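Local atomic coordinates of uncharacterized esterase YxiM (Bacillus subtilis, PDB entry 2O14), a protein that is uncharacterised but probably acts as an esterase of the GDSL lipolytic family, and carries a manganese ion in its N-terminal galactose-binding-like part. Residues 121-126 against 201-206; 223-228 against 262-267; 282-285 against 289-292; 320-325 against 351-356. All blocks are in the same frame, centred on the assembly; numbering follows the deposited sequence.

Contact 1 (121-126 against 201-206); sequences DTFQIP and QVRNMA
A polar, partly hydrated contact joins two domains here: Phe123 and Gln124, on strand 120-127 of the galactose-binding-like part, meet Gln201 and Arg203 on the outermost strand, 201-204, of the parallel sheet in the GDSL part. The two strands lie in different sheets and run steeply across each other, their axes 8.7 Å apart and their directions 110° from parallel. Arg203 does most of the reaching. Its chain bends at chi3 (68°), which carries the guanidinium to the backbone of strand 121-126, with NH1 3.5 Å from Phe123 CB and 3.1 Å from Gln124 O. A water links the two sides as a double acceptor, taking a hydrogen bond from Arg203 NH1 at 2.9 Å, in the guanidinium plane, and another from Gln124 N at 3.1 Å. Beside it the side chains of Gln124 and Gln201 cross at about a right angle, yet their amide groups are nearly parallel, with Gln124 CD 3.2 Å from Gln201 NE2. The Phe123 ring leads away from the seam to pack on Val91, Val93 and Val111. Such a water-bridged seam is an interdomain interface, setting a beta sheet of the accessory domain against the edge of an SGNH-hydrolase core.

Contact 2 (223-228 against 262-267); sequences AILKYI and IRQVKA
Leu225 and Ile228 press on Gln264 and Val265 where helices 220-225 and 251-266 of the GDSL part come side by side. The two methyls of Leu225 divide the work: CD2 sits against the backbone of helix 251-266, 4.0 Å from Val265 CA, and is equally close to the Val265 side chain, whereas CD1 meets Gln264 OE1 at 3.3 Å. Gln264 thus lays its extended chain across the leucine at about a right angle, and its NE2 is tied back to Asp260 one turn earlier. Beneath this pair, Ile228 CD1 touches Val265 CG1 at 3.6 Å. That methyl is delivered by an extended chain whose CG1 stands anti to the backbone N (chi1 -157°), aiming it across the gap. The backbone fixes where Ile228 starts: Ile224 O accepts from both Tyr227 N and Ile228 N as the helical turn closes. A shell further in, the side chain of Phe234 from strand 233-237 is touched by Ile224, Ile228 and Val265, so one aromatic residue of the sheet underlies both segments; Tyr166 of the adjacent strand adds to the floor below Ile228. Neighbouring helices packed on one face of a parallel sheet in this way belong to the alpha/beta/alpha sandwich of SGNH hydrolases.

Contact 3 (282-285 against 289-292); sequences TDFT and IHSS
Phe284 and His290 face each other as a non-hydrogen-bonded pair in a single antiparallel beta bridge, which pinches a loop between strand 271-275 and helix 298-307 into a hairpin-like excursion. Their rings form a T-shaped stack: the planes stand 89° apart and the imidazole turns its edge to the phenyl face, with His290 CD2 3.6 Å from Phe284 CE2. The histidine's CB also lies over that ring, 3.5 Å from Phe284 CE1, adding a CH-pi contact. With CG anti to the backbone N (chi1 -172°), the imidazole swings away from its own backbone and under Asp283, whose CB rests over its face 4.0 Å from the ring centroid. Ser320 OG binds ND1 and Arg280 O binds NE2, which fixes the rotation of the ring. Phe284 also touches Phe323, Pro328 and Thr331. Cutting Phe284 back to an alanine would probably leave the edge and CB of His290 without the face they lean on and open a gap toward Phe323. The backbone frames the pair: Thr285 N bonds to Ile289 O at 2.9 Å, and Ser291 N to Asp283 O at 2.8 Å, the latter almost in line with the carbonyl. Asp283, about 11 Å from the probable active-site Asp339 (side chain to side chain), also forms a salt bridge with Arg295, and its OD2 takes the Ser292 OG hydroxyl at 2.8 Å on the anti lone pair.

Contact 4 (320-325 against 351-356); sequences SAYFTS and LARLAV
Tyr322 and Arg353 reach toward each other from two helices and meet with a ring face against the end of a guanidinium. Tyr322 holds CG exactly anti to its N (chi1 180°), which throws the ring off its own helix toward 351-356. Arg353 leaves its helix in a like fashion, runs straight through chi2, then kinks at chi3 (65°) to bring NH2 over the tyrosine. This nitrogen hovers 3.3 Å from Tyr322 CE2, above the rim of the ring and not its centre. The guanidinium is steeply inclined to the ring, 64° between planes, presenting an edge; with CZ 5.0 Å from the Tyr322 ring centroid, any cation-pi attraction is weak at most. Nearer the backbone, Leu354 CD1 packs on Tyr322 CB at 3.9 Å. One turn along, Ser325 OG bonds to Tyr322 O at 2.8 Å, a local clasp on the first helix. A serine in place of Tyr322 would probably take away the ring face beneath Arg353 NH2 and set the guanidinium free to turn, while the CB that meets Leu354 remains. Among its neighbours, helix 345-361 leans on Leu315 of helix 315-326 through Leu351 and Leu354, and rests on Trp187 of helix 187-190 through Leu351, Ala352 and Ala355.

From the N terminus the contacts close in series, none nesting in or crossing another. Contact 1 closes the longest loop, 74 residues between its segments, and ties the galactose-binding-like part to the GDSL part. Contact 2 follows, closing a 33-residue loop through strand 233-237; it touches contact 1 where Tyr227 packs on Ile125 and Pro126, and Ile224 on Met205. Contact 3 is a tight turn of three intervening residues, and contact 4 closes 25 residues by pairing helices 315-326 and 345-361. These last two also touch: Thr324 OG1 probably bonds to His290 N, anchoring the excursion to helix 315-326. The pairs 1-2 and 3-4 stay apart, at least about 9 Å between nearest atoms.

Contact 1 (121-126 against 201-206)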
loop_
_atom_site.group_PDB
_atom_site.type_symbol
_atom_site.label_atom_id
_atom_site.label_comp_id
_atom_site.label_asym_id
_atom_site.label_seq_id
_atom_site.Cartn_x
_atom_site.Cartn_y
_atom_site.Cartn_z
ATOM N N ASP A 121 4.674 -9.965 3.050
ATOM C CA ASP A 121 3.509 -9.170 3.399
ATOM C C ASP A 121 2.314 -10.075 3.201
ATOM O O ASP A 121 2.431 -11.137 2.583
ATOM C CB ASP A 121 3.361 -7.938 2.507
ATOM C CG ASP A 121 2.593 -6.820 3.196
ATOM O OD1 ASP A 121 1.813 -7.110 4.133
ATOM O OD2 ASP A 121 2.770 -5.653 2.800
ATOM N N THR A 122 1.168 -9.654 3.717
ATOM C CA THR A 122 -0.045 -10.446 3.611
ATOM C C THR A 122 -1.227 -9.572 3.216
ATOM O O THR A 122 -1.323 -8.422 3.634
ATOM C CB THR A 122 -0.362 -11.121 4.961
ATOM O OG1 THR A 122 0.731 -11.968 5.333
ATOM C CG2 THR A 122 -1.626 -11.951 4.866
ATOM N N PHE A 123 -2.126 -10.115 2.405
ATOM C CA PHE A 123 -3.310 -9.363 2.002
ATOM C C PHE A 123 -4.473 -10.320 1.798
ATOM O O PHE A 123 -4.277 -11.513 1.575
ATOM C CB PHE A 123 -3.036 -8.571 0.720
ATOM C CG PHE A 123 -2.796 -9.430 -0.488
ATOM C CD1 PHE A 123 -3.844 -9.773 -1.330
ATOM C CD2 PHE A 123 -1.516 -9.892 -0.785
ATOM C CE1 PHE A 123 -3.624 -10.563 -2.459
ATOM C CE2 PHE A 123 -1.281 -10.683 -1.911
ATOM C CZ PHE A 123 -2.338 -11.018 -2.749
ATOM N N GLN A 124 -5.686 -9.797 1.889
ATOM C CA GLN A 124 -6.873 -10.615 1.705
ATOM C C GLN A 124 -7.454 -10.321 0.334
ATOM O O GLN A 124 -7.344 -9.202 -0.163
ATOM C CB GLN A 124 -7.885 -10.302 2.797
ATOM C CG GLN A 124 -7.353 -10.602 4.175
ATOM C CD GLN A 124 -8.344 -10.280 5.272
ATOM O OE1 GLN A 124 -8.090 -10.555 6.446
ATOM N NE2 GLN A 124 -9.477 -9.690 4.902
ATOM N N ILE A 125 -8.071 -11.323 -0.279
ATOM C CA ILE A 125 -8.633 -11.140 -1.607
ATOM C C ILE A 125 -9.787 -12.097 -1.871
ATOM O O ILE A 125 -9.712 -13.284 -1.546
ATOM C CB ILE A 125 -7.542 -11.375 -2.686
ATOM C CG1 ILE A 125 -8.089 -11.077 -4.084
ATOM C CG2 ILE A 125 -7.065 -12.823 -2.628
ATOM C CD1 ILE A 125 -7.047 -11.222 -5.169
ATOM N N PRO A 126 -10.888 -11.587 -2.439
ATOM C CA PRO A 126 -11.997 -12.503 -2.709
ATOM C C PRO A 126 -11.772 -13.237 -4.028
ATOM O O PRO A 126 -11.280 -12.654 -4.998
ATOM C CB PRO A 126 -13.211 -11.575 -2.755
ATOM C CG PRO A 126 -12.635 -10.290 -3.286
ATOM C CD PRO A 126 -11.326 -10.179 -2.534
ATOM N N GLN A 201 -9.462 -3.624 8.178
ATOM C CA GLN A 201 -8.271 -4.186 7.570
ATOM C C GLN A 201 -7.636 -2.897 7.061
ATOM O O GLN A 201 -8.345 -1.945 6.732
ATOM C CB GLN A 201 -8.611 -5.079 6.371
ATOM C CG GLN A 201 -8.935 -6.526 6.704
ATOM C CD GLN A 201 -7.832 -7.192 7.503
ATOM O OE1 GLN A 201 -7.823 -7.132 8.732
ATOM N NE2 GLN A 201 -6.885 -7.818 6.806
ATOM N N VAL A 202 -6.316 -2.845 7.009
ATOM C CA VAL A 202 -5.658 -1.653 6.506
ATOM C C VAL A 202 -4.838 -2.015 5.275
ATOM O O VAL A 202 -3.936 -2.843 5.350
ATOM C CB VAL A 202 -4.715 -1.031 7.566
ATOM C CG1 VAL A 202 -4.035 0.196 6.991
ATOM C CG2 VAL A 202 -5.498 -0.661 8.815
ATOM N N ARG A 203 -5.167 -1.414 4.138
ATOM C CA ARG A 203 -4.415 -1.668 2.917
ATOM C C ARG A 203 -3.774 -0.349 2.490
ATOM O O ARG A 203 -4.425 0.513 1.906
ATOM C CB ARG A 203 -5.332 -2.210 1.814
ATOM C CG ARG A 203 -5.934 -3.583 2.117
ATOM C CD ARG A 203 -6.867 -4.033 0.996
ATOM N NE ARG A 203 -6.142 -4.318 -0.240
ATOM C CZ ARG A 203 -5.674 -5.514 -0.580
ATOM N NH1 ARG A 203 -5.861 -6.554 0.220
ATOM N NH2 ARG A 203 -5.004 -5.666 -1.715
ATOM N N ASN A 204 -2.490 -0.206 2.804
ATOM C CA ASN A 204 -1.734 1.000 2.490
ATOM C C ASN A 204 -1.215 0.953 1.058
ATOM O O ASN A 204 -0.158 0.376 0.788
ATOM C CB ASN A 204 -0.561 1.137 3.463
ATOM C CG ASN A 204 0.117 2.481 3.370
ATOM O OD1 ASN A 204 -0.203 3.284 2.501
ATOM N ND2 ASN A 204 1.060 2.736 4.268
HETATM N N MSE A 205 -1.953 1.588 0.151
HETATM C CA MSE A 205 -1.604 1.607 -1.272
HETATM C C MSE A 205 -0.768 2.808 -1.701
HETATM O O MSE A 205 -0.515 2.996 -2.887
HETATM C CB MSE A 205 -2.878 1.555 -2.123
HETATM C CG MSE A 205 -3.826 0.417 -1.768
HETATM SE SE MSE A 205 -2.957 -1.339 -1.716
HETATM C CE MSE A 205 -2.906 -1.713 -3.628
ATOM N N ALA A 206 -0.339 3.616 -0.738
ATOM C CA ALA A 206 0.464 4.797 -1.032
ATOM C C ALA A 206 1.799 4.375 -1.633
ATOM O O ALA A 206 2.234 3.235 -1.452
ATOM C CB ALA A 206 0.695 5.596 0.248
HETATM O O HOH W 1 -6.570 -7.059 3.011
#

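Contact 2 (223-228 against 262-267)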
loop_
_atom_site.group_PDB
_atom_site.type_symbol
_atom_site.label_atom_id
_atom_site.label_comp_id
_atom_site.label_asym_id
_atom_site.label_seq_id
_atom_site.Cartn_x
_atom_site.Cartn_y
_atom_site.Cartn_z
ATOM N N ALA A 223 -6.931 -0.184 -8.370
ATOM C CA ALA A 223 -6.780 -1.280 -7.415
ATOM C C ALA A 223 -7.735 -1.139 -6.235
ATOM O O ALA A 223 -8.249 -2.131 -5.720
ATOM C CB ALA A 223 -5.345 -1.333 -6.903
ATOM N N ILE A 224 -7.956 0.097 -5.795
ATOM C CA ILE A 224 -8.850 0.348 -4.674
ATOM C C ILE A 224 -10.322 0.303 -5.090
ATOM O O ILE A 224 -11.159 -0.208 -4.349
ATOM C CB ILE A 224 -8.550 1.713 -4.026
ATOM C CG1 ILE A 224 -7.143 1.698 -3.421
ATOM C CG2 ILE A 224 -9.602 2.030 -2.960
ATOM C CD1 ILE A 224 -6.693 3.040 -2.885
ATOM N N LEU A 225 -10.636 0.840 -6.266
ATOM C CA LEU A 225 -12.010 0.845 -6.767
ATOM C C LEU A 225 -12.501 -0.570 -7.036
ATOM O O LEU A 225 -13.706 -0.831 -7.077
ATOM C CB LEU A 225 -12.104 1.677 -8.049
ATOM C CG LEU A 225 -11.940 3.186 -7.840
ATOM C CD1 LEU A 225 -11.796 3.896 -9.178
ATOM C CD2 LEU A 225 -13.142 3.716 -7.065
ATOM N N LYS A 226 -11.553 -1.482 -7.221
ATOM C CA LYS A 226 -11.860 -2.879 -7.479
ATOM C C LYS A 226 -12.576 -3.528 -6.292
ATOM O O LYS A 226 -13.429 -4.396 -6.478
ATOM C CB LYS A 226 -10.562 -3.644 -7.753
ATOM C CG LYS A 226 -10.731 -5.140 -8.007
ATOM C CD LYS A 226 -11.095 -5.434 -9.451
ATOM C CE LYS A 226 -11.152 -6.933 -9.703
ATOM N NZ LYS A 226 -11.462 -7.234 -11.124
ATOM N N TYR A 227 -12.240 -3.101 -5.078
ATOM C CA TYR A 227 -12.827 -3.713 -3.889
ATOM C C TYR A 227 -13.555 -2.806 -2.903
ATOM O O TYR A 227 -14.415 -3.276 -2.161
ATOM C CB TYR A 227 -11.744 -4.475 -3.120
ATOM C CG TYR A 227 -10.979 -5.470 -3.956
ATOM C CD1 TYR A 227 -11.584 -6.641 -4.410
ATOM C CD2 TYR A 227 -9.641 -5.250 -4.284
ATOM C CE1 TYR A 227 -10.873 -7.574 -5.169
ATOM C CE2 TYR A 227 -8.920 -6.180 -5.049
ATOM C CZ TYR A 227 -9.542 -7.338 -5.484
ATOM O OH TYR A 227 -8.839 -8.264 -6.227
ATOM N N ILE A 228 -13.220 -1.521 -2.875
ATOM C CA ILE A 228 -13.863 -0.617 -1.923
ATOM C C ILE A 228 -15.387 -0.621 -2.065
ATOM O O ILE A 228 -15.923 -0.609 -3.171
ATOM C CB ILE A 228 -13.302 0.821 -2.062
ATOM C CG1 ILE A 228 -13.532 1.591 -0.759
ATOM C CG2 ILE A 228 -13.951 1.525 -3.236
ATOM C CD1 ILE A 228 -12.751 2.898 -0.667
ATOM N N ILE A 262 -12.460 11.263 -5.471
ATOM C CA ILE A 262 -13.430 11.257 -4.378
ATOM C C ILE A 262 -14.802 10.815 -4.876
ATOM O O ILE A 262 -15.483 10.012 -4.234
ATOM C CB ILE A 262 -13.565 12.659 -3.748
ATOM C CG1 ILE A 262 -12.245 13.063 -3.093
ATOM C CG2 ILE A 262 -14.704 12.666 -2.733
ATOM C CD1 ILE A 262 -12.174 14.525 -2.725
ATOM N N ARG A 263 -15.208 11.346 -6.024
ATOM C CA ARG A 263 -16.503 11.004 -6.596
ATOM C C ARG A 263 -16.567 9.540 -7.010
ATOM O O ARG A 263 -17.567 8.860 -6.774
ATOM C CB ARG A 263 -16.802 11.918 -7.785
ATOM C CG ARG A 263 -17.002 13.367 -7.358
ATOM C CD ARG A 263 -17.486 14.251 -8.488
ATOM N NE ARG A 263 -17.880 15.561 -7.979
ATOM C CZ ARG A 263 -18.328 16.561 -8.733
ATOM N NH1 ARG A 263 -18.443 16.409 -10.047
ATOM N NH2 ARG A 263 -18.669 17.713 -8.170
ATOM N N GLN A 264 -15.494 9.047 -7.620
ATOM C CA GLN A 264 -15.464 7.656 -8.040
ATOM C C GLN A 264 -15.571 6.738 -6.835
ATOM O O GLN A 264 -16.277 5.734 -6.877
ATOM C CB GLN A 264 -14.182 7.353 -8.812
ATOM C CG GLN A 264 -14.139 7.967 -10.194
ATOM C CD GLN A 264 -13.073 7.336 -11.055
ATOM O OE1 GLN A 264 -13.068 6.123 -11.252
ATOM N NE2 GLN A 264 -12.164 8.152 -11.574
ATOM N N VAL A 265 -14.874 7.078 -5.756
ATOM C CA VAL A 265 -14.933 6.251 -4.562
ATOM C C VAL A 265 -16.314 6.355 -3.921
ATOM O O VAL A 265 -16.879 5.350 -3.496
ATOM C CB VAL A 265 -13.850 6.648 -3.535
ATOM C CG1 VAL A 265 -14.083 5.910 -2.214
ATOM C CG2 VAL A 265 -12.469 6.301 -4.084
ATOM N N LYS A 266 -16.863 7.564 -3.858
ATOM C CA LYS A 266 -18.186 7.743 -3.273
ATOM C C LYS A 266 -19.228 7.012 -4.107
ATOM O O LYS A 266 -20.255 6.578 -3.590
ATOM C CB LYS A 266 -18.542 9.228 -3.171
ATOM C CG LYS A 266 -17.992 9.913 -1.931
ATOM C CD LYS A 266 -18.295 11.407 -1.954
ATOM C CE LYS A 266 -18.027 12.062 -0.607
ATOM N NZ LYS A 266 -18.974 11.574 0.436
ATOM N N ALA A 267 -18.958 6.868 -5.399
ATOM C CA ALA A 267 -19.881 6.169 -6.289
ATOM C C ALA A 267 -19.969 4.688 -5.911
ATOM O O ALA A 267 -20.912 3.999 -6.296
ATOM C CB ALA A 267 -19.424 6.312 -7.737
#

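Contact 3 (282-285 against 289-292)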
loop_
_atom_site.group_PDB
_atom_site.type_symbol
_atom_site.label_atom_id
_atom_site.label_comp_id
_atom_site.label_asym_id
_atom_site.label_seq_id
_atom_site.Cartn_x
_atom_site.Cartn_y
_atom_site.Cartn_z
ATOM N N THR A 282 11.534 21.446 10.045
ATOM C CA THR A 282 12.116 22.747 10.352
ATOM C C THR A 282 11.197 23.953 10.149
ATOM O O THR A 282 11.667 25.093 10.124
ATOM C CB THR A 282 13.399 22.960 9.524
ATOM O OG1 THR A 282 13.114 22.723 8.141
ATOM C CG2 THR A 282 14.487 21.998 9.973
ATOM N N ASP A 283 9.896 23.713 10.008
ATOM C CA ASP A 283 8.949 24.811 9.823
ATOM C C ASP A 283 8.604 25.491 11.156
ATOM O O ASP A 283 7.433 25.681 11.495
ATOM C CB ASP A 283 7.667 24.308 9.152
ATOM C CG ASP A 283 7.894 23.839 7.722
ATOM O OD1 ASP A 283 8.969 24.128 7.149
ATOM O OD2 ASP A 283 6.983 23.186 7.167
ATOM N N PHE A 284 9.644 25.848 11.906
ATOM C CA PHE A 284 9.502 26.522 13.194
ATOM C C PHE A 284 9.857 27.992 13.037
ATOM O O PHE A 284 10.819 28.327 12.344
ATOM C CB PHE A 284 10.454 25.913 14.223
ATOM C CG PHE A 284 9.932 24.675 14.882
ATOM C CD1 PHE A 284 9.024 24.764 15.932
ATOM C CD2 PHE A 284 10.361 23.414 14.466
ATOM C CE1 PHE A 284 8.550 23.618 16.563
ATOM C CE2 PHE A 284 9.890 22.256 15.092
ATOM C CZ PHE A 284 8.984 22.362 16.142
ATOM N N THR A 285 9.091 28.865 13.688
ATOM C CA THR A 285 9.356 30.300 13.629
ATOM C C THR A 285 10.365 30.648 14.724
ATOM O O THR A 285 10.844 29.767 15.444
ATOM C CB THR A 285 8.084 31.138 13.888
ATOM O OG1 THR A 285 7.698 31.001 15.263
ATOM C CG2 THR A 285 6.939 30.678 12.989
ATOM N N ILE A 289 7.286 28.272 17.202
ATOM C CA ILE A 289 5.974 27.747 16.836
ATOM C C ILE A 289 6.075 27.085 15.464
ATOM O O ILE A 289 6.549 27.703 14.504
ATOM C CB ILE A 289 4.909 28.863 16.752
ATOM C CG1 ILE A 289 4.869 29.671 18.062
ATOM C CG2 ILE A 289 3.548 28.246 16.434
ATOM C CD1 ILE A 289 4.568 28.856 19.320
ATOM N N HIS A 290 5.629 25.835 15.371
ATOM C CA HIS A 290 5.677 25.099 14.110
ATOM C C HIS A 290 4.446 25.399 13.255
ATOM O O HIS A 290 3.317 25.163 13.676
ATOM C CB HIS A 290 5.770 23.597 14.385
ATOM C CG HIS A 290 6.023 22.775 13.159
ATOM N ND1 HIS A 290 5.093 22.631 12.150
ATOM C CD2 HIS A 290 7.113 22.071 12.769
ATOM C CE1 HIS A 290 5.599 21.876 11.192
ATOM N NE2 HIS A 290 6.822 21.523 11.543
ATOM N N SER A 291 4.674 25.921 12.051
ATOM C CA SER A 291 3.589 26.265 11.134
ATOM C C SER A 291 3.898 25.850 9.697
ATOM O O SER A 291 5.005 26.072 9.208
ATOM C CB SER A 291 3.330 27.771 11.177
ATOM O OG SER A 291 2.409 28.153 10.169
ATOM N N SER A 292 2.911 25.262 9.026
ATOM C CA SER A 292 3.065 24.810 7.645
ATOM C C SER A 292 1.725 24.947 6.925
ATOM O O SER A 292 1.476 24.280 5.918
ATOM C CB SER A 292 3.498 23.341 7.621
ATOM O OG SER A 292 4.578 23.101 8.507
#

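Contact 4 (320-325 against 351-356)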
loop_
_atom_site.group_PDB
_atom_site.type_symbol
_atom_site.label_atom_id
_atom_site.label_comp_id
_atom_site.label_asym_id
_atom_site.label_seq_id
_atom_site.Cartn_x
_atom_site.Cartn_y
_atom_site.Cartn_z
ATOM N N SER A 320 1.467 20.039 13.607
ATOM C CA SER A 320 2.239 21.236 13.940
ATOM C C SER A 320 2.063 21.572 15.420
ATOM O O SER A 320 3.011 21.998 16.085
ATOM C CB SER A 320 1.801 22.427 13.079
ATOM O OG SER A 320 2.338 22.330 11.766
ATOM N N ALA A 321 0.852 21.375 15.937
ATOM C CA ALA A 321 0.585 21.649 17.345
ATOM C C ALA A 321 1.440 20.707 18.197
ATOM O O ALA A 321 2.003 21.110 19.215
ATOM C CB ALA A 321 -0.901 21.447 17.655
ATOM N N TYR A 322 1.546 19.453 17.767
ATOM C CA TYR A 322 2.342 18.477 18.501
ATOM C C TYR A 322 3.834 18.806 18.442
ATOM O O TYR A 322 4.546 18.656 19.437
ATOM C CB TYR A 322 2.102 17.070 17.953
ATOM C CG TYR A 322 2.899 16.004 18.666
ATOM C CD1 TYR A 322 3.938 15.336 18.024
ATOM C CD2 TYR A 322 2.617 15.667 19.987
ATOM C CE1 TYR A 322 4.681 14.356 18.682
ATOM C CE2 TYR A 322 3.353 14.690 20.654
ATOM C CZ TYR A 322 4.382 14.039 19.994
ATOM O OH TYR A 322 5.107 13.069 20.653
ATOM N N PHE A 323 4.310 19.252 17.283
ATOM C CA PHE A 323 5.721 19.596 17.149
ATOM C C PHE A 323 6.015 20.821 18.010
ATOM O O PHE A 323 7.058 20.898 18.659
ATOM C CB PHE A 323 6.088 19.897 15.691
ATOM C CG PHE A 323 5.824 18.754 14.741
ATOM C CD1 PHE A 323 6.061 17.435 15.124
ATOM C CD2 PHE A 323 5.367 19.003 13.450
ATOM C CE1 PHE A 323 5.845 16.376 14.234
ATOM C CE2 PHE A 323 5.148 17.952 12.549
ATOM C CZ PHE A 323 5.388 16.636 12.945
ATOM N N THR A 324 5.092 21.779 18.005
ATOM C CA THR A 324 5.252 22.989 18.798
ATOM C C THR A 324 5.317 22.641 20.285
ATOM O O THR A 324 6.031 23.292 21.044
ATOM C CB THR A 324 4.074 23.974 18.584
ATOM O OG1 THR A 324 4.112 24.489 17.248
ATOM C CG2 THR A 324 4.159 25.137 19.563
ATOM N N SER A 325 4.584 21.609 20.694
ATOM C CA SER A 325 4.555 21.215 22.098
ATOM C C SER A 325 5.763 20.406 22.560
ATOM O O SER A 325 5.987 20.265 23.766
ATOM C CB SER A 325 3.280 20.427 22.407
ATOM O OG SER A 325 3.356 19.109 21.899
ATOM N N LEU A 351 2.212 10.587 13.928
ATOM C CA LEU A 351 1.278 11.110 12.938
ATOM C C LEU A 351 0.037 10.221 12.881
ATOM O O LEU A 351 -1.090 10.715 12.823
ATOM C CB LEU A 351 1.937 11.171 11.557
ATOM C CG LEU A 351 2.979 12.277 11.346
ATOM C CD1 LEU A 351 3.657 12.114 9.991
ATOM C CD2 LEU A 351 2.292 13.622 11.431
ATOM N N ALA A 352 0.248 8.909 12.905
ATOM C CA ALA A 352 -0.861 7.963 12.857
ATOM C C ALA A 352 -1.719 8.122 14.105
ATOM O O ALA A 352 -2.946 8.095 14.033
ATOM C CB ALA A 352 -0.330 6.529 12.759
ATOM N N ARG A 353 -1.056 8.284 15.246
ATOM C CA ARG A 353 -1.723 8.460 16.530
ATOM C C ARG A 353 -2.629 9.682 16.477
ATOM O O ARG A 353 -3.800 9.621 16.853
ATOM C CB ARG A 353 -0.668 8.632 17.627
ATOM C CG ARG A 353 -1.217 8.797 19.035
ATOM C CD ARG A 353 -0.077 8.851 20.060
ATOM N NE ARG A 353 0.780 10.023 19.885
ATOM C CZ ARG A 353 0.375 11.278 20.065
ATOM N NH1 ARG A 353 -0.878 11.531 20.427
ATOM N NH2 ARG A 353 1.220 12.284 19.877
ATOM N N LEU A 354 -2.077 10.794 16.007
ATOM C CA LEU A 354 -2.838 12.032 15.892
ATOM C C LEU A 354 -4.025 11.867 14.952
ATOM O O LEU A 354 -5.125 12.348 15.234
ATOM C CB LEU A 354 -1.938 13.161 15.379
ATOM C CG LEU A 354 -0.846 13.645 16.339
ATOM C CD1 LEU A 354 0.113 14.582 15.620
ATOM C CD2 LEU A 354 -1.503 14.337 17.531
ATOM N N ALA A 355 -3.797 11.185 13.834
ATOM C CA ALA A 355 -4.843 10.970 12.848
ATOM C C ALA A 355 -6.048 10.260 13.452
ATOM O O ALA A 355 -7.177 10.725 13.322
ATOM C CB ALA A 355 -4.294 10.169 11.664
ATOM N N VAL A 356 -5.806 9.133 14.113
ATOM C CA VAL A 356 -6.890 8.361 14.719
ATOM C C VAL A 356 -7.541 9.110 15.886
ATOM O O VAL A 356 -8.761 9.058 16.068
ATOM C CB VAL A 356 -6.380 6.978 15.190
ATOM C CG1 VAL A 356 -7.486 6.224 15.904
ATOM C CG2 VAL A 356 -5.897 6.173 13.983
#